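Local coordinates for protein Exo-arabinanase (Penicillium chrysogenum, PDB 3A72) that hydrolyses alpha-1,5-linked arabinan as an exo-acting glycosyl hydrolase, probably cutting arabinobiose from chain ends, at residues F95-G104 with V117-W128. Residues are numbered along the deposited sequence; the frame is centred on the assembly and turned at random.
Sequences FKKGTLLLAG and VLYASQDDGMTW
Leu100 comes up obliquely to the six-membered ring of Trp128, its CD2 3.6 Å from CH2. With CG anti to the backbone N (chi1 178°), this branched side chain also brings CD2 within 3.7 Å of Gly125 CA, where the absence of a side chain leaves room for the methyl. Further along the indole, CZ3 lies 4.0 Å from Leu102 CB, while one ring face receives Ser121 CB, offset toward the rim. On the opposite sheet face, small Ala120 admits Leu101 CD2 to 3.7 Å from its CB. At the open end of the hairpin Gln122, bent at chi2 (-58°), presents its amide NE2 to the edge of the Phe95 ring, the two planes 27° apart. Its OE1 is 3.0 Å from Thr99 OG1, whose proton may instead go to Lys96 O. The hydrogen-bonded antiparallel pair Leu102 and Tyr119 joins strands 100-106 and 114-121, the two middle strands of a four-stranded propeller blade. Residues 121-128 form the Asp box of sialidase-like propellers: Ser121 OG accepts Gly125 N (2.8 Å), and the Asp123 carboxylate accepts Thr127 N and OG1. Polar bonds within 121-127 hold the turn's shape, while Trp128 packs on Leu100 and Leu102 and, through NE1 to Ser68 OG, ties the turn to the neighbouring blade.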
loop_
_atom_site.group_PDB
_atom_site.type_symbol
_atom_site.label_atom_id
_atom_site.label_comp_id
_atom_site.label_asym_id
_atom_site.label_seq_id
_atom_site.Cartn_x
_atom_site.Cartn_y
_atom_site.Cartn_z
ATOM N N PHE A 95 17.156 -6.901 13.858
ATOM C CA PHE A 95 16.515 -7.620 12.767
ATOM C C PHE A 95 17.346 -7.511 11.486
ATOM O O PHE A 95 17.579 -6.413 10.931
ATOM C CB PHE A 95 15.089 -7.091 12.522
ATOM C CG PHE A 95 14.179 -7.340 13.682
ATOM C CD1 PHE A 95 13.411 -8.497 13.693
ATOM C CD2 PHE A 95 14.073 -6.482 14.756
ATOM C CE1 PHE A 95 12.574 -8.765 14.752
ATOM C CE2 PHE A 95 13.242 -6.737 15.822
ATOM C CZ PHE A 95 12.497 -7.895 15.833
ATOM N N LYS A 96 17.843 -8.681 11.037
ATOM C CA LYS A 96 18.692 -8.723 9.860
ATOM C C LYS A 96 17.995 -8.245 8.615
ATOM O O LYS A 96 16.776 -8.376 8.462
ATOM C CB LYS A 96 19.114 -10.236 9.606
ATOM C CG LYS A 96 20.308 -10.659 10.380
ATOM C CD LYS A 96 20.654 -12.128 10.108
ATOM C CE LYS A 96 20.785 -12.377 8.618
ATOM N NZ LYS A 96 21.508 -13.712 8.473
ATOM N N LYS A 97 18.794 -7.769 7.631
ATOM C CA LYS A 97 18.359 -7.681 6.247
ATOM C C LYS A 97 17.637 -8.954 5.863
ATOM O O LYS A 97 18.122 -10.056 6.195
ATOM C CB LYS A 97 19.572 -7.491 5.376
ATOM C CG LYS A 97 19.317 -7.374 3.888
ATOM C CD LYS A 97 20.549 -7.101 3.093
ATOM C CE LYS A 97 21.577 -8.205 2.956
ATOM N NZ LYS A 97 22.484 -8.118 1.710
ATOM N N GLY A 98 16.521 -8.812 5.180
ATOM C CA GLY A 98 15.763 -9.973 4.757
ATOM C C GLY A 98 14.742 -10.445 5.733
ATOM O O GLY A 98 13.911 -11.324 5.404
ATOM N N THR A 99 14.723 -9.910 6.969
ATOM C CA THR A 99 13.559 -10.096 7.808
ATOM C C THR A 99 12.329 -9.656 7.023
ATOM O O THR A 99 12.329 -8.590 6.422
ATOM C CB THR A 99 13.676 -9.241 9.074
ATOM O OG1 THR A 99 14.812 -9.659 9.862
ATOM C CG2 THR A 99 12.439 -9.364 9.943
ATOM N N LEU A 100 11.264 -10.431 7.034
ATOM C CA LEU A 100 10.042 -10.124 6.350
ATOM C C LEU A 100 9.037 -9.583 7.350
ATOM O O LEU A 100 8.731 -10.263 8.335
ATOM C CB LEU A 100 9.497 -11.344 5.637
ATOM C CG LEU A 100 8.160 -11.119 4.903
ATOM C CD1 LEU A 100 8.273 -10.147 3.734
ATOM C CD2 LEU A 100 7.627 -12.475 4.438
ATOM N N LEU A 101 8.547 -8.385 7.123
ATOM C CA LEU A 101 7.615 -7.727 8.008
ATOM C C LEU A 101 6.211 -7.703 7.402
ATOM O O LEU A 101 6.034 -7.597 6.188
ATOM C CB LEU A 101 8.045 -6.301 8.305
ATOM C CG LEU A 101 9.447 -6.165 8.887
ATOM C CD1 LEU A 101 9.830 -4.705 9.044
ATOM C CD2 LEU A 101 9.526 -6.898 10.233
ATOM N N LEU A 102 5.234 -7.749 8.286
ATOM C CA LEU A 102 3.850 -7.435 7.942
ATOM C C LEU A 102 3.376 -6.391 8.943
ATOM O O LEU A 102 3.440 -6.642 10.174
ATOM C CB LEU A 102 2.913 -8.642 7.921
ATOM C CG LEU A 102 1.464 -8.286 7.575
ATOM C CD1 LEU A 102 0.791 -9.326 6.737
ATOM C CD2 LEU A 102 0.618 -8.024 8.816
ATOM N N ALA A 103 2.887 -5.262 8.454
ATOM C CA ALA A 103 2.117 -4.335 9.262
ATOM C C ALA A 103 0.658 -4.459 8.856
ATOM O O ALA A 103 0.344 -4.719 7.695
ATOM C CB ALA A 103 2.588 -2.919 9.101
ATOM N N GLY A 104 -0.273 -4.227 9.773
ATOM C CA GLY A 104 -1.666 -4.241 9.432
ATOM C C GLY A 104 -2.509 -3.923 10.632
ATOM O O GLY A 104 -1.957 -3.825 11.755
ATOM N N VAL A 117 -0.286 -2.973 13.927
ATOM C CA VAL A 117 0.676 -3.872 14.575
ATOM C C VAL A 117 1.693 -4.355 13.542
ATOM O O VAL A 117 1.439 -4.359 12.336
ATOM C CB VAL A 117 -0.040 -5.024 15.257
ATOM C CG1 VAL A 117 -0.882 -4.521 16.433
ATOM C CG2 VAL A 117 -0.844 -5.892 14.303
ATOM N N LEU A 118 2.843 -4.760 14.051
ATOM C CA LEU A 118 3.980 -5.217 13.282
ATOM C C LEU A 118 4.340 -6.652 13.679
ATOM O O LEU A 118 4.612 -6.905 14.854
ATOM C CB LEU A 118 5.205 -4.281 13.474
ATOM C CG LEU A 118 6.374 -4.562 12.555
ATOM C CD1 LEU A 118 6.066 -4.221 11.138
ATOM C CD2 LEU A 118 7.598 -3.808 13.069
ATOM N N TYR A 119 4.359 -7.545 12.697
ATOM C CA TYR A 119 4.773 -8.934 12.791
ATOM C C TYR A 119 6.022 -9.131 11.930
ATOM O O TYR A 119 6.248 -8.466 10.927
ATOM C CB TYR A 119 3.637 -9.876 12.286
ATOM C CG TYR A 119 2.616 -10.115 13.379
ATOM C CD1 TYR A 119 2.609 -11.292 14.090
ATOM C CD2 TYR A 119 1.672 -9.158 13.738
ATOM C CE1 TYR A 119 1.699 -11.533 15.093
ATOM C CE2 TYR A 119 0.773 -9.350 14.762
ATOM C CZ TYR A 119 0.782 -10.545 15.444
ATOM O OH TYR A 119 -0.114 -10.684 16.496
ATOM N N ALA A 120 6.856 -10.106 12.328
ATOM C CA ALA A 120 8.085 -10.417 11.602
ATOM C C ALA A 120 8.201 -11.915 11.389
ATOM O O ALA A 120 7.828 -12.746 12.244
ATOM C CB ALA A 120 9.292 -9.937 12.356
ATOM N N SER A 121 8.790 -12.263 10.259
ATOM C CA SER A 121 9.143 -13.605 9.899
ATOM C C SER A 121 10.617 -13.678 9.526
ATOM O O SER A 121 11.110 -12.828 8.747
ATOM C CB SER A 121 8.327 -14.061 8.665
ATOM O OG SER A 121 8.796 -15.311 8.177
ATOM N N GLN A 122 11.325 -14.653 10.080
ATOM C CA GLN A 122 12.717 -14.853 9.790
ATOM C C GLN A 122 12.932 -15.968 8.787
ATOM O O GLN A 122 14.116 -16.239 8.463
ATOM C CB GLN A 122 13.476 -15.160 11.078
ATOM C CG GLN A 122 13.272 -14.182 12.177
ATOM C CD GLN A 122 13.642 -12.770 11.852
ATOM O OE1 GLN A 122 14.447 -12.384 10.958
ATOM N NE2 GLN A 122 13.060 -11.907 12.660
ATOM N N ASP A 123 11.899 -16.587 8.269
ATOM C CA ASP A 123 11.994 -17.738 7.397
ATOM C C ASP A 123 11.185 -17.528 6.151
ATOM O O ASP A 123 10.535 -18.475 5.604
ATOM C CB ASP A 123 11.560 -19.029 8.143
ATOM C CG ASP A 123 10.183 -18.927 8.770
ATOM O OD1 ASP A 123 9.404 -18.000 8.442
ATOM O OD2 ASP A 123 9.868 -19.814 9.604
ATOM N N ASP A 124 11.230 -16.292 5.625
ATOM C CA ASP A 124 10.665 -15.997 4.299
ATOM C C ASP A 124 9.165 -16.202 4.277
ATOM O O ASP A 124 8.557 -16.456 3.234
ATOM C CB ASP A 124 11.373 -16.761 3.164
ATOM C CG ASP A 124 12.845 -16.394 2.998
ATOM O OD1 ASP A 124 13.204 -15.298 3.366
ATOM O OD2 ASP A 124 13.650 -17.179 2.434
ATOM N N GLY A 125 8.500 -15.956 5.418
ATOM C CA GLY A 125 7.048 -15.999 5.458
ATOM C C GLY A 125 6.429 -17.310 5.883
ATOM O O GLY A 125 5.199 -17.458 5.717
ATOM N N MET A 126 7.208 -18.250 6.401
ATOM C CA MET A 126 6.613 -19.482 6.895
ATOM C C MET A 126 6.012 -19.351 8.304
ATOM O O MET A 126 4.955 -19.933 8.576
ATOM C CB MET A 126 7.617 -20.620 6.836
ATOM C CG MET A 126 8.143 -20.898 5.423
ATOM S SD MET A 126 6.897 -21.362 4.236
ATOM C CE MET A 126 6.204 -22.784 4.985
ATOM N N THR A 127 6.715 -18.631 9.162
ATOM C CA THR A 127 6.280 -18.419 10.528
ATOM C C THR A 127 6.424 -16.961 10.903
ATOM O O THR A 127 7.245 -16.229 10.337
ATOM C CB THR A 127 7.000 -19.307 11.563
ATOM O OG1 THR A 127 8.382 -18.939 11.565
ATOM C CG2 THR A 127 6.824 -20.769 11.230
ATOM N N TRP A 128 5.640 -16.535 11.889
ATOM C CA TRP A 128 5.495 -15.107 12.244
ATOM C C TRP A 128 5.500 -14.960 13.752
ATOM O O TRP A 128 4.959 -15.803 14.492
ATOM C CB TRP A 128 4.149 -14.551 11.729
ATOM C CG TRP A 128 4.032 -14.658 10.249
ATOM C CD1 TRP A 128 3.505 -15.681 9.522
ATOM C CD2 TRP A 128 4.479 -13.703 9.316
ATOM N NE1 TRP A 128 3.622 -15.336 8.205
ATOM C CE2 TRP A 128 4.200 -14.151 8.017
ATOM C CE3 TRP A 128 5.086 -12.424 9.440
ATOM C CZ2 TRP A 128 4.525 -13.415 6.898
ATOM C CZ3 TRP A 128 5.398 -11.695 8.323
ATOM C CH2 TRP A 128 5.104 -12.182 7.040
HETATM O O HOH W 1 12.517 -13.888 6.392
#